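Local structure of 2-oxoglutarate (2OG) and Fe(II)-dependent oxygenase superfamily protein (Arabidopsis thaliana, 6KWA) at residues 50-55 with 151-156; 60-65 with 100-105; 94-99 with 107-112; 85-90 with 144-149; 39-44 with 113-118. The protein probably catalyses the irreversible, 2-oxoglutarate- and iron-dependent oxidation of the auxin indole-3-acetic acid to the inactive 2-oxoindole-3-acetic acid. All blocks are in the same frame, centred on the assembly; numbering follows the deposited sequence.

Contact 1 (50-55 with 151-156)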
# COMPACT_ATOMS: atom_id res chain seq x y z
N ASP A 50 -4.29 1.15 19.14
CA ASP A 50 -4.31 0.27 20.29
C ASP A 50 -3.29 -0.88 20.21
O ASP A 50 -2.67 -1.23 21.22
CB ASP A 50 -5.70 -0.32 20.50
CG ASP A 50 -5.89 -0.85 21.91
OD1 ASP A 50 -5.75 -0.03 22.84
OD2 ASP A 50 -6.13 -2.06 22.11
N LEU A 51 -3.15 -1.50 19.04
CA LEU A 51 -2.17 -2.59 18.93
C LEU A 51 -0.77 -2.07 19.25
O LEU A 51 0.02 -2.77 19.88
CB LEU A 51 -2.21 -3.24 17.54
CG LEU A 51 -3.51 -4.00 17.27
CD1 LEU A 51 -3.52 -4.73 15.94
CD2 LEU A 51 -3.79 -4.99 18.41
N PHE A 52 -0.46 -0.83 18.86
CA PHE A 52 0.87 -0.28 19.11
C PHE A 52 1.14 0.05 20.58
O PHE A 52 2.29 0.27 20.97
CB PHE A 52 1.11 0.97 18.27
CG PHE A 52 1.60 0.69 16.88
CD1 PHE A 52 2.81 0.03 16.68
CD2 PHE A 52 0.85 1.06 15.77
CE1 PHE A 52 3.28 -0.24 15.39
CE2 PHE A 52 1.32 0.80 14.48
CZ PHE A 52 2.53 0.16 14.29
N GLN A 53 0.09 0.07 21.39
CA GLN A 53 0.26 0.29 22.82
C GLN A 53 0.38 -1.02 23.57
O GLN A 53 0.50 -1.03 24.78
CB GLN A 53 -0.88 1.15 23.35
CG GLN A 53 -0.54 2.61 23.13
CD GLN A 53 -1.72 3.53 23.12
OE1 GLN A 53 -2.84 3.12 23.38
NE2 GLN A 53 -1.48 4.77 22.73
N ARG A 54 0.38 -2.13 22.84
CA ARG A 54 0.57 -3.44 23.46
C ARG A 54 1.96 -3.48 24.10
O ARG A 54 2.86 -2.74 23.66
CB ARG A 54 0.44 -4.58 22.44
CG ARG A 54 -0.99 -4.93 22.04
CD ARG A 54 -1.79 -5.54 23.18
NE ARG A 54 -3.01 -6.19 22.70
CZ ARG A 54 -4.15 -5.55 22.45
NH1 ARG A 54 -4.24 -4.25 22.65
NH2 ARG A 54 -5.22 -6.22 22.03
N PRO A 55 2.13 -4.29 25.16
CA PRO A 55 3.46 -4.46 25.77
C PRO A 55 4.49 -4.79 24.70
O PRO A 55 4.18 -5.49 23.74
CB PRO A 55 3.26 -5.62 26.75
CG PRO A 55 1.79 -5.50 27.14
CD PRO A 55 1.08 -5.04 25.88
N ILE A 151 1.13 -2.16 9.37
CA ILE A 151 0.62 -0.96 10.02
C ILE A 151 1.80 -0.24 10.61
O ILE A 151 2.74 -0.85 11.13
CB ILE A 151 -0.43 -1.27 11.09
CG1 ILE A 151 0.14 -2.17 12.19
CG2 ILE A 151 -1.64 -1.95 10.45
CD1 ILE A 151 -0.89 -2.58 13.24
N ASN A 152 1.74 1.08 10.55
CA ASN A 152 2.90 1.87 10.83
C ASN A 152 2.59 2.93 11.88
O ASN A 152 1.48 3.46 11.88
CB ASN A 152 3.36 2.55 9.53
CG ASN A 152 3.44 1.56 8.36
OD1 ASN A 152 4.32 0.71 8.32
ND2 ASN A 152 2.50 1.67 7.41
N LYS A 153 3.56 3.21 12.75
CA LYS A 153 3.48 4.31 13.73
C LYS A 153 4.69 5.22 13.55
O LYS A 153 5.83 4.79 13.74
CB LYS A 153 3.45 3.78 15.17
CG LYS A 153 3.50 4.86 16.25
CD LYS A 153 3.07 4.32 17.63
CE LYS A 153 3.63 5.13 18.78
NZ LYS A 153 2.90 4.75 20.04
N TYR A 154 4.45 6.46 13.14
CA TYR A 154 5.56 7.41 12.97
C TYR A 154 5.62 8.31 14.18
O TYR A 154 4.59 8.88 14.57
CB TYR A 154 5.41 8.26 11.69
CG TYR A 154 5.39 7.41 10.48
CD1 TYR A 154 6.57 7.09 9.84
CD2 TYR A 154 4.20 6.86 10.02
CE1 TYR A 154 6.57 6.26 8.76
CE2 TYR A 154 4.19 6.02 8.94
CZ TYR A 154 5.37 5.73 8.32
OH TYR A 154 5.30 4.90 7.25
N HIS A 155 6.80 8.44 14.76
CA HIS A 155 6.95 9.36 15.84
C HIS A 155 7.90 10.53 15.50
O HIS A 155 9.12 10.35 15.45
CB HIS A 155 7.48 8.64 17.06
CG HIS A 155 7.61 9.54 18.25
ND1 HIS A 155 8.54 9.31 19.25
CD2 HIS A 155 6.96 10.68 18.58
CE1 HIS A 155 8.41 10.27 20.16
NE2 HIS A 155 7.46 11.11 19.79
N PHE A 156 7.35 11.70 15.23
CA PHE A 156 8.17 12.88 14.89
C PHE A 156 8.28 13.81 16.10
O PHE A 156 7.28 14.21 16.68
CB PHE A 156 7.56 13.60 13.67
CG PHE A 156 7.52 12.73 12.43
CD1 PHE A 156 8.61 11.94 12.09
CD2 PHE A 156 6.38 12.64 11.66
CE1 PHE A 156 8.58 11.14 10.99
CE2 PHE A 156 6.34 11.82 10.56
CZ PHE A 156 7.45 11.07 10.23
O HOH W 1 4.51 2.14 20.45
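I151 of strand 147-155 turns its side chain to L51 and F52 at the end of helix 38-51. Its CG1 sits between the backbone N and the carbonyl carbon (chi1 59°) and lies 3.9 Å from F52 CE2, while its CD1 approaches L51 CD1 at 4.3 Å. The carbonyl of I151 comes to the edge of the F52 ring, with O 3.3 Å from F52 CZ. N152 adds only backbone here, its C lying 3.6 Å from F52 CE2. Its side chain points the other way, where OD1 bonds to Y81 and ND2 to S240; N152, Y154 and S240 belong to the 2-oxoglutarate site. K153 then comes back to the helix end. Its CB stands over the centre of the F52 ring in a CH-pi contact, 3.7 Å from the centroid and 8° off the normal. Beyond CG the lysine chain is extended and slides past the phenylalanine in the opposite direction, CD reaching F52 CB at 3.9 Å. Its NZ donates to a water at 3.1 Å, and that water donates to F52 O at 2.9 Å. F52 O also accepts from K59. The direct contacts are thus apolar and the one polar link runs through water, so the aliphatic part of K153 does the packing, while K59 directly, and K153 through the water, would probably polarise the F52 carbonyl.

Contact 2 (60-65 with 100-105)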
# COMPACT_ATOMS: atom_id res chain seq x y z
N VAL A 60 6.89 -8.04 20.02
CA VAL A 60 8.04 -8.77 19.46
C VAL A 60 7.63 -10.18 19.03
O VAL A 60 8.36 -10.85 18.27
CB VAL A 60 9.22 -8.84 20.47
CG1 VAL A 60 10.46 -9.47 19.84
CG2 VAL A 60 9.59 -7.45 20.96
N ARG A 61 6.47 -10.63 19.50
CA ARG A 61 5.88 -11.91 19.12
C ARG A 61 5.35 -11.89 17.66
O ARG A 61 5.09 -12.94 17.07
CB ARG A 61 4.77 -12.28 20.10
CG ARG A 61 5.27 -12.81 21.44
CD ARG A 61 4.19 -12.79 22.56
NE ARG A 61 2.85 -13.23 22.17
CZ ARG A 61 1.80 -13.22 22.99
NH1 ARG A 61 0.62 -13.65 22.57
NH2 ARG A 61 1.95 -12.81 24.26
N ASN A 62 5.19 -10.69 17.09
CA ASN A 62 4.84 -10.54 15.68
C ASN A 62 6.07 -10.88 14.84
O ASN A 62 6.84 -10.01 14.45
CB ASN A 62 4.33 -9.12 15.39
CG ASN A 62 3.95 -8.89 13.91
OD1 ASN A 62 4.30 -7.85 13.34
ND2 ASN A 62 3.23 -9.83 13.30
N THR A 63 6.22 -12.16 14.55
CA THR A 63 7.45 -12.64 13.95
C THR A 63 7.38 -12.61 12.44
O THR A 63 6.31 -12.67 11.85
CB THR A 63 7.76 -14.08 14.43
OG1 THR A 63 8.94 -14.55 13.77
CG2 THR A 63 6.64 -15.00 14.08
N ASP A 64 8.54 -12.49 11.80
CA ASP A 64 8.62 -12.49 10.35
C ASP A 64 8.13 -13.81 9.77
O ASP A 64 8.18 -14.86 10.43
CB ASP A 64 10.06 -12.22 9.91
CG ASP A 64 10.42 -10.76 10.03
OD1 ASP A 64 9.59 -9.99 10.56
OD2 ASP A 64 11.53 -10.37 9.62
N VAL A 65 7.59 -13.74 8.55
CA VAL A 65 7.29 -14.92 7.74
C VAL A 65 8.09 -14.73 6.45
O VAL A 65 8.94 -15.55 6.12
CB VAL A 65 5.79 -15.09 7.50
CG1 VAL A 65 5.51 -16.32 6.62
CG2 VAL A 65 5.06 -15.25 8.85
N ASP A 100 -3.78 -13.55 17.28
CA ASP A 100 -3.31 -14.34 18.41
C ASP A 100 -2.07 -13.69 19.01
O ASP A 100 -2.05 -13.42 20.22
CB ASP A 100 -3.03 -15.79 18.00
CG ASP A 100 -4.29 -16.51 17.51
OD1 ASP A 100 -5.41 -15.99 17.76
OD2 ASP A 100 -4.16 -17.60 16.91
N GLN A 101 -1.06 -13.43 18.17
CA GLN A 101 0.22 -12.84 18.58
C GLN A 101 0.07 -11.51 19.33
O GLN A 101 0.80 -11.24 20.28
CB GLN A 101 1.16 -12.63 17.36
CG GLN A 101 1.70 -13.92 16.71
CD GLN A 101 2.49 -13.69 15.42
OE1 GLN A 101 2.45 -12.61 14.83
NE2 GLN A 101 3.20 -14.70 14.97
N LEU A 102 -0.86 -10.67 18.88
CA LEU A 102 -0.98 -9.32 19.45
C LEU A 102 -2.05 -9.22 20.51
O LEU A 102 -2.35 -8.12 21.01
CB LEU A 102 -1.26 -8.31 18.34
CG LEU A 102 -0.08 -7.69 17.62
CD1 LEU A 102 0.84 -6.96 18.58
CD2 LEU A 102 0.66 -8.76 16.87
N GLU A 103 -2.64 -10.38 20.84
CA GLU A 103 -3.70 -10.47 21.84
C GLU A 103 -4.78 -9.48 21.47
O GLU A 103 -5.18 -8.62 22.27
CB GLU A 103 -3.19 -10.20 23.24
CG GLU A 103 -2.08 -11.15 23.61
CD GLU A 103 -1.42 -10.82 24.93
OE1 GLU A 103 -1.70 -9.73 25.49
OE2 GLU A 103 -0.60 -11.65 25.38
N ALA A 104 -5.23 -9.60 20.23
CA ALA A 104 -6.32 -8.77 19.78
C ALA A 104 -7.56 -9.18 20.58
O ALA A 104 -7.78 -10.36 20.85
CB ALA A 104 -6.56 -8.94 18.28
N SER A 105 -8.33 -8.19 20.97
CA SER A 105 -9.62 -8.46 21.52
C SER A 105 -10.49 -9.13 20.45
O SER A 105 -10.10 -9.18 19.28
CB SER A 105 -10.24 -7.16 22.00
OG SER A 105 -10.69 -6.39 20.91
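R61 and E103 form the charged part of the contact: NH2 of R61 donates to OE2 of E103 at 3.0 Å in a salt bridge. The acid oxygen is met from above the carboxylate plane, and the guanidinium and carboxylate planes stand 67° apart. One face of the R61 guanidinium lies against the carbonyl O of Q101, 3.3 Å from NH1. A second hydrogen bond joins the amides: N62 ND2 points at Q101 OE1 at 3.3 Å, almost straight at 176°; ND2 also donates to G85 O, its stronger partner. Van der Waals touches are few, N62 CB on L102 CD2 at 4.0 Å and T63 CG2 beside Q101 NE2 at 3.6 Å. An alanine in place of Q101 would probably leave N62 ND2 with the G85 carbonyl but without its amide partner, and take away the side-chain packing against the R61 carbonyl and T63 CG2. Segment 60-65 lies against the C-terminal end of helix 92-101, closed at E103 by a Schellman motif, while N62 and L102 both touch L84 of strand 81-87.

Contact 3 (94-99 with 107-112)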
# COMPACT_ATOMS: atom_id res chain seq x y z
N ALA A 94 -3.64 -16.55 8.49
CA ALA A 94 -2.57 -15.58 8.73
C ALA A 94 -3.09 -14.40 9.55
O ALA A 94 -2.44 -13.94 10.47
CB ALA A 94 -1.97 -15.10 7.41
N VAL A 95 -4.29 -13.94 9.21
CA VAL A 95 -4.88 -12.82 9.92
C VAL A 95 -5.15 -13.22 11.39
O VAL A 95 -4.86 -12.45 12.30
CB VAL A 95 -6.16 -12.36 9.21
CG1 VAL A 95 -6.75 -11.15 9.92
CG2 VAL A 95 -5.84 -12.02 7.77
N ASN A 96 -5.67 -14.42 11.62
CA ASN A 96 -5.90 -14.86 13.00
C ASN A 96 -4.62 -15.10 13.80
O ASN A 96 -4.55 -14.82 14.99
CB ASN A 96 -6.77 -16.11 13.03
CG ASN A 96 -8.22 -15.79 12.92
OD1 ASN A 96 -8.71 -14.88 13.59
ND2 ASN A 96 -8.93 -16.52 12.07
N THR A 97 -3.61 -15.63 13.13
CA THR A 97 -2.33 -15.83 13.76
C THR A 97 -1.77 -14.53 14.30
O THR A 97 -1.29 -14.46 15.43
CB THR A 97 -1.36 -16.43 12.77
OG1 THR A 97 -1.85 -17.72 12.39
CG2 THR A 97 0.06 -16.54 13.37
N PHE A 98 -1.84 -13.49 13.46
CA PHE A 98 -1.45 -12.15 13.83
C PHE A 98 -2.26 -11.67 15.04
O PHE A 98 -1.72 -11.12 15.99
CB PHE A 98 -1.64 -11.24 12.62
CG PHE A 98 -1.30 -9.80 12.88
CD1 PHE A 98 0.01 -9.36 12.78
CD2 PHE A 98 -2.30 -8.89 13.18
CE1 PHE A 98 0.32 -8.02 13.01
CE2 PHE A 98 -1.98 -7.55 13.40
CZ PHE A 98 -0.67 -7.12 13.32
N CYS A 99 -3.57 -11.90 15.02
CA CYS A 99 -4.42 -11.49 16.13
C CYS A 99 -4.10 -12.27 17.42
O CYS A 99 -4.14 -11.70 18.52
CB CYS A 99 -5.88 -11.63 15.74
SG CYS A 99 -6.40 -10.37 14.55
N ASP A 107 -13.41 -8.09 19.23
CA ASP A 107 -13.84 -7.03 18.34
C ASP A 107 -12.74 -6.68 17.36
O ASP A 107 -12.98 -6.49 16.17
CB ASP A 107 -14.21 -5.77 19.12
CG ASP A 107 -15.64 -5.80 19.64
OD1 ASP A 107 -16.31 -6.85 19.54
OD2 ASP A 107 -16.08 -4.75 20.16
N GLN A 108 -11.52 -6.57 17.89
CA GLN A 108 -10.37 -6.18 17.10
C GLN A 108 -10.05 -7.25 16.08
O GLN A 108 -9.62 -6.95 14.96
CB GLN A 108 -9.17 -5.96 17.99
CG GLN A 108 -9.14 -4.60 18.61
CD GLN A 108 -8.19 -4.51 19.77
OE1 GLN A 108 -7.53 -5.50 20.14
NE2 GLN A 108 -8.04 -3.31 20.31
N ARG A 109 -10.29 -8.49 16.46
CA ARG A 109 -10.04 -9.59 15.56
C ARG A 109 -10.99 -9.47 14.40
O ARG A 109 -10.58 -9.62 13.25
CB ARG A 109 -10.22 -10.94 16.26
CG ARG A 109 -9.97 -12.14 15.35
CD ARG A 109 -10.07 -13.44 16.12
NE ARG A 109 -9.18 -13.44 17.28
CZ ARG A 109 -8.00 -14.04 17.31
NH1 ARG A 109 -7.55 -14.66 16.22
NH2 ARG A 109 -7.26 -14.00 18.40
N GLU A 110 -12.25 -9.14 14.69
CA GLU A 110 -13.25 -9.11 13.65
C GLU A 110 -13.07 -7.91 12.71
O GLU A 110 -13.32 -8.00 11.50
CB GLU A 110 -14.64 -9.07 14.28
CG GLU A 110 -15.28 -10.45 14.41
CD GLU A 110 -16.77 -10.37 14.70
OE1 GLU A 110 -17.26 -9.25 14.97
OE2 GLU A 110 -17.45 -11.42 14.67
N ILE A 111 -12.62 -6.79 13.28
CA ILE A 111 -12.29 -5.60 12.50
C ILE A 111 -11.19 -5.89 11.49
O ILE A 111 -11.27 -5.51 10.32
CB ILE A 111 -11.89 -4.45 13.42
CG1 ILE A 111 -13.11 -4.02 14.24
CG2 ILE A 111 -11.29 -3.29 12.61
CD1 ILE A 111 -12.79 -3.06 15.37
N MET A 112 -10.18 -6.61 11.95
CA MET A 112 -9.03 -6.95 11.15
C MET A 112 -9.43 -7.88 10.00
O MET A 112 -8.99 -7.72 8.86
CB MET A 112 -7.98 -7.62 12.03
CG MET A 112 -6.59 -7.58 11.50
SD MET A 112 -5.67 -6.28 12.32
CE MET A 112 -6.13 -6.56 14.02
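V95, F98 and C99 of helix 92-101 pack tightly on M112 of helix 106-133, in a roughly antiparallel pair whose local axes come within 10.0 Å at 148°. M112 CG, anti to the backbone N (chi1 -159°), meets V95 CG1 at 3.9 Å; bends farther along its chain bring CE to C99 SG at 3.9 Å and SD to F98 CE2 at 4.0 Å, an oblique Met-aromatic contact. The more exposed side is polar. There R109 NH1 donates to N96 OD1 at 2.9 Å, within the guanidinium plane, and weakly to N96 O at 3.2 Å. C99 CB lies over one guanidinium face, toward its rim, 3.5 Å from R109 NH1, and R109 NH2 forms a salt bridge with D100. A leucine in place of R109 would probably leave D100 without its charged mate and the N96 amide free to turn. Helices 92-101 and 106-133 form a helical hairpin, which lies between strand 81-87, where L86 touches V95 and F98, and helix 38-51, where M44 and L51 touch M112.

Contact 4 (85-90 with 144-149)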
# COMPACT_ATOMS: atom_id res chain seq x y z
N GLY A 85 3.07 -6.23 11.18
CA GLY A 85 2.43 -6.70 9.97
C GLY A 85 2.33 -8.18 9.81
O GLY A 85 2.83 -8.97 10.62
N LEU A 86 1.67 -8.58 8.73
CA LEU A 86 1.42 -9.99 8.50
C LEU A 86 1.48 -10.26 7.02
O LEU A 86 1.10 -9.41 6.20
CB LEU A 86 0.08 -10.43 9.11
CG LEU A 86 -1.26 -9.99 8.54
CD1 LEU A 86 -1.83 -11.03 7.62
CD2 LEU A 86 -2.25 -9.66 9.61
N TYR A 87 2.03 -11.41 6.70
CA TYR A 87 2.15 -11.91 5.36
C TYR A 87 0.92 -12.75 5.00
O TYR A 87 0.35 -13.45 5.86
CB TYR A 87 3.44 -12.71 5.25
CG TYR A 87 3.62 -13.42 3.95
CD1 TYR A 87 4.14 -12.75 2.86
CD2 TYR A 87 3.25 -14.75 3.79
CE1 TYR A 87 4.32 -13.38 1.66
CE2 TYR A 87 3.41 -15.39 2.58
CZ TYR A 87 3.95 -14.70 1.52
OH TYR A 87 4.12 -15.34 0.31
N ASP A 88 0.54 -12.72 3.73
CA ASP A 88 -0.58 -13.50 3.19
C ASP A 88 -1.87 -13.04 3.83
O ASP A 88 -2.61 -13.83 4.41
CB ASP A 88 -0.33 -14.99 3.42
CG ASP A 88 -1.25 -15.87 2.58
OD1 ASP A 88 -1.70 -15.44 1.50
OD2 ASP A 88 -1.49 -17.02 2.98
N MET A 89 -2.18 -11.75 3.68
CA MET A 89 -3.31 -11.16 4.38
C MET A 89 -4.63 -11.63 3.79
O MET A 89 -5.70 -11.41 4.38
CB MET A 89 -3.21 -9.63 4.38
CG MET A 89 -3.65 -8.92 3.12
SD MET A 89 -3.43 -7.12 3.26
CE MET A 89 -4.90 -6.70 4.20
N ALA A 90 -4.55 -12.32 2.66
CA ALA A 90 -5.75 -12.92 2.05
C ALA A 90 -6.12 -14.21 2.76
O ALA A 90 -7.25 -14.68 2.65
CB ALA A 90 -5.54 -13.17 0.55
N GLU A 144 -2.82 -15.82 -7.90
CA GLU A 144 -2.00 -16.64 -7.01
C GLU A 144 -0.97 -15.77 -6.30
O GLU A 144 0.02 -16.27 -5.76
CB GLU A 144 -1.28 -17.74 -7.79
CG GLU A 144 -2.13 -18.60 -8.73
CD GLU A 144 -3.29 -19.31 -8.04
OE1 GLU A 144 -3.20 -19.58 -6.82
OE2 GLU A 144 -4.29 -19.59 -8.74
N TRP A 145 -1.17 -14.45 -6.35
CA TRP A 145 -0.23 -13.53 -5.73
C TRP A 145 -0.64 -13.22 -4.30
O TRP A 145 -1.76 -12.80 -4.05
CB TRP A 145 -0.14 -12.22 -6.54
CG TRP A 145 0.43 -12.38 -7.90
CD1 TRP A 145 0.76 -13.55 -8.54
CD2 TRP A 145 0.75 -11.33 -8.81
NE1 TRP A 145 1.25 -13.28 -9.79
CE2 TRP A 145 1.26 -11.92 -9.99
CE3 TRP A 145 0.64 -9.93 -8.76
CZ2 TRP A 145 1.67 -11.18 -11.08
CZ3 TRP A 145 1.05 -9.19 -9.85
CH2 TRP A 145 1.57 -9.81 -11.00
N PRO A 146 0.29 -13.38 -3.36
CA PRO A 146 -0.00 -13.08 -1.95
C PRO A 146 -0.00 -11.57 -1.66
O PRO A 146 0.63 -10.77 -2.37
CB PRO A 146 1.15 -13.75 -1.22
CG PRO A 146 2.32 -13.59 -2.20
CD PRO A 146 1.69 -13.77 -3.57
N SER A 147 -0.73 -11.17 -0.63
CA SER A 147 -0.69 -9.80 -0.16
C SER A 147 -0.08 -9.75 1.23
O SER A 147 0.05 -10.76 1.90
CB SER A 147 -2.07 -9.17 -0.17
OG SER A 147 -2.54 -9.07 -1.49
N GLN A 148 0.33 -8.55 1.61
CA GLN A 148 0.99 -8.29 2.88
C GLN A 148 0.37 -7.08 3.55
O GLN A 148 0.10 -6.06 2.92
CB GLN A 148 2.49 -8.08 2.67
CG GLN A 148 3.29 -7.70 3.92
CD GLN A 148 4.78 -7.64 3.61
OE1 GLN A 148 5.21 -8.08 2.55
NE2 GLN A 148 5.56 -7.03 4.50
N PHE A 149 0.11 -7.22 4.84
CA PHE A 149 -0.47 -6.17 5.64
C PHE A 149 0.63 -5.53 6.50
O PHE A 149 1.45 -6.24 7.07
CB PHE A 149 -1.58 -6.80 6.46
CG PHE A 149 -2.36 -5.86 7.30
CD1 PHE A 149 -3.25 -4.96 6.73
CD2 PHE A 149 -2.28 -5.94 8.69
CE1 PHE A 149 -4.01 -4.12 7.54
CE2 PHE A 149 -3.03 -5.11 9.51
CZ PHE A 149 -3.90 -4.19 8.93
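L86 and F149 face each other as an antiparallel hydrogen-bonded pair, L86 N donating to F149 O at 2.9 Å and F149 N to L86 O at 2.8 Å. L86 CG lies between the backbone N and the carbonyl carbon (chi1 70°), 3.8 Å from F149 CB, and CD2 reaches the ring at CD2. M89 holds its CG in the same kind of position (chi1 80°), 3.7 Å from S147 CB. Farther along, CE comes to F149 CD1 at 3.5 Å; the two side chains cross at about a right angle, with SD oblique to the ring in a Met-aromatic contact. Strand 81-87 is here the outermost member of the larger sheet of the double-stranded beta-helix fold, paired with strand 147-155. Past Y87 the chain leaves that pairing: D88, with positive phi, lets both D88 N (weakly) and M89 N, at 3.0 Å, donate to S147 O. Y87 and Q148, a non-hydrogen-bonded pair, lie on the sheet face away from L86 and F149. Y87 OH packs against CB and CG of P146, 3.6 Å from CG. Q148 CG lies 3.6 Å from L86 O. On the L86 and F149 face, F149 touches M112 and Y115 of helix 106-133, and M89 touches A116.

Contact 5 (39-44 with 113-118)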
# COMPACT_ATOMS: atom_id res chain seq x y z
N SER A 39 -16.59 3.43 8.40
CA SER A 39 -16.55 3.08 9.80
C SER A 39 -15.54 1.96 10.05
O SER A 39 -14.82 1.98 11.04
CB SER A 39 -17.95 2.66 10.29
OG SER A 39 -18.81 3.79 10.36
N LEU A 40 -15.49 1.00 9.13
CA LEU A 40 -14.51 -0.08 9.21
C LEU A 40 -13.08 0.48 9.14
O LEU A 40 -12.18 0.03 9.86
CB LEU A 40 -14.72 -1.09 8.09
CG LEU A 40 -13.67 -2.20 8.02
CD1 LEU A 40 -13.58 -2.95 9.35
CD2 LEU A 40 -13.95 -3.14 6.85
N MET A 41 -12.87 1.46 8.28
CA MET A 41 -11.56 2.09 8.17
C MET A 41 -11.22 2.82 9.47
O MET A 41 -10.10 2.72 9.96
CB MET A 41 -11.55 3.07 6.99
CG MET A 41 -11.50 2.37 5.62
SD MET A 41 -11.65 3.54 4.26
CE MET A 41 -10.38 4.76 4.59
N ALA A 42 -12.20 3.52 10.05
CA ALA A 42 -11.93 4.26 11.28
C ALA A 42 -11.69 3.29 12.41
O ALA A 42 -10.80 3.49 13.24
CB ALA A 42 -13.06 5.21 11.60
N GLU A 43 -12.43 2.19 12.40
CA GLU A 43 -12.27 1.17 13.43
C GLU A 43 -10.90 0.50 13.29
O GLU A 43 -10.29 0.06 14.29
CB GLU A 43 -13.40 0.12 13.36
CG GLU A 43 -14.66 0.66 14.05
CD GLU A 43 -15.93 -0.04 13.63
OE1 GLU A 43 -15.86 -1.06 12.91
OE2 GLU A 43 -17.00 0.48 13.99
N MET A 44 -10.44 0.37 12.05
CA MET A 44 -9.12 -0.21 11.84
C MET A 44 -8.05 0.72 12.40
O MET A 44 -7.13 0.26 13.08
CB MET A 44 -8.87 -0.50 10.36
CG MET A 44 -7.54 -1.20 10.10
SD MET A 44 -7.48 -2.89 10.71
CE MET A 44 -5.96 -2.89 11.65
N VAL A 113 -10.26 -8.85 10.32
CA VAL A 113 -10.68 -9.85 9.36
C VAL A 113 -11.50 -9.21 8.24
O VAL A 113 -11.32 -9.53 7.06
CB VAL A 113 -11.48 -10.98 10.08
CG1 VAL A 113 -12.30 -11.84 9.08
CG2 VAL A 113 -10.53 -11.82 10.89
N LYS A 114 -12.37 -8.27 8.62
CA LYS A 114 -13.23 -7.60 7.67
C LYS A 114 -12.45 -6.51 6.88
O LYS A 114 -12.76 -6.25 5.71
CB LYS A 114 -14.45 -7.02 8.39
CG LYS A 114 -15.42 -8.10 8.91
CD LYS A 114 -15.48 -9.33 7.97
CE LYS A 114 -16.04 -10.61 8.67
NZ LYS A 114 -16.42 -11.72 7.74
N TYR A 115 -11.50 -5.83 7.53
CA TYR A 115 -10.62 -4.89 6.84
C TYR A 115 -9.75 -5.60 5.80
O TYR A 115 -9.63 -5.14 4.66
CB TYR A 115 -9.71 -4.18 7.83
CG TYR A 115 -8.95 -3.03 7.22
CD1 TYR A 115 -9.49 -1.76 7.20
CD2 TYR A 115 -7.68 -3.22 6.66
CE1 TYR A 115 -8.78 -0.68 6.65
CE2 TYR A 115 -6.98 -2.17 6.12
CZ TYR A 115 -7.53 -0.91 6.12
OH TYR A 115 -6.83 0.13 5.58
N ALA A 116 -9.13 -6.70 6.20
CA ALA A 116 -8.29 -7.49 5.32
C ALA A 116 -9.04 -7.89 4.06
O ALA A 116 -8.52 -7.77 2.94
CB ALA A 116 -7.76 -8.74 6.03
N LYS A 117 -10.26 -8.36 4.22
CA LYS A 117 -10.98 -8.90 3.08
C LYS A 117 -11.45 -7.76 2.18
O LYS A 117 -11.39 -7.88 0.96
CB LYS A 117 -12.14 -9.77 3.59
CG LYS A 117 -13.40 -9.83 2.75
CD LYS A 117 -14.27 -10.98 3.34
CE LYS A 117 -15.62 -11.15 2.69
NZ LYS A 117 -15.47 -11.83 1.37
N ALA A 118 -11.84 -6.64 2.77
CA ALA A 118 -12.29 -5.49 2.00
C ALA A 118 -11.17 -4.84 1.22
O ALA A 118 -11.36 -4.46 0.06
CB ALA A 118 -12.93 -4.46 2.92
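L40 and Y115 have the nearest CA atoms of the pair of helical segments, whose axes come within 10.0 Å of each other at 122° between their N-to-C directions. L40 CD2 rests on backbone rather than on a side-chain tip, 3.5 Å from K114 O, and also reaches A118 CB at 4.3 Å. M44 packs over Y115. M44 CG, anti to the backbone N (chi1 -176°), stands above the centre of the phenol ring, 3.6 Å from its centroid, as a CH-pi contact. SD follows over the same ring at 4.2 Å from the centroid, a Met-aromatic contact, and CB touches Y115 CD1 at 3.5 Å. This packing sets helix 38-51, from the N-terminal part of the dioxygenase, on the long helix 106-133, and both helices lie against the larger sheet of the double-stranded beta-helix, where M44 and Y115 meet I241 and F149. At the ring edge lies M41 CA, with M41 CG 4.2 Å from Y115 CE1. The phenol OH bonds to OE1 of Q179, whose NE2 donates to the M41 carbonyl.

Contacts 3 and 5 follow one another on helix 106-133, their centres about 10 Å apart, and M112 meets M44 between them. Contact 2 lies about 10 Å from contact 3, centre to centre, on the shared helix 92-101. Contacts 1 and 4 both use strand 147-155, about 20 Å apart between centres, and bring helix 38-51 and strand 81-87 to it. Along the chain, contacts 2, 3 and 4 are nested in the loop closed by contact 1, while contact 5 crosses it. Helix 38-51 and the helical hairpin are thus joined to the larger sheet, whose strand 147-155 carries N152 and Y154 of the 2-oxoglutarate site.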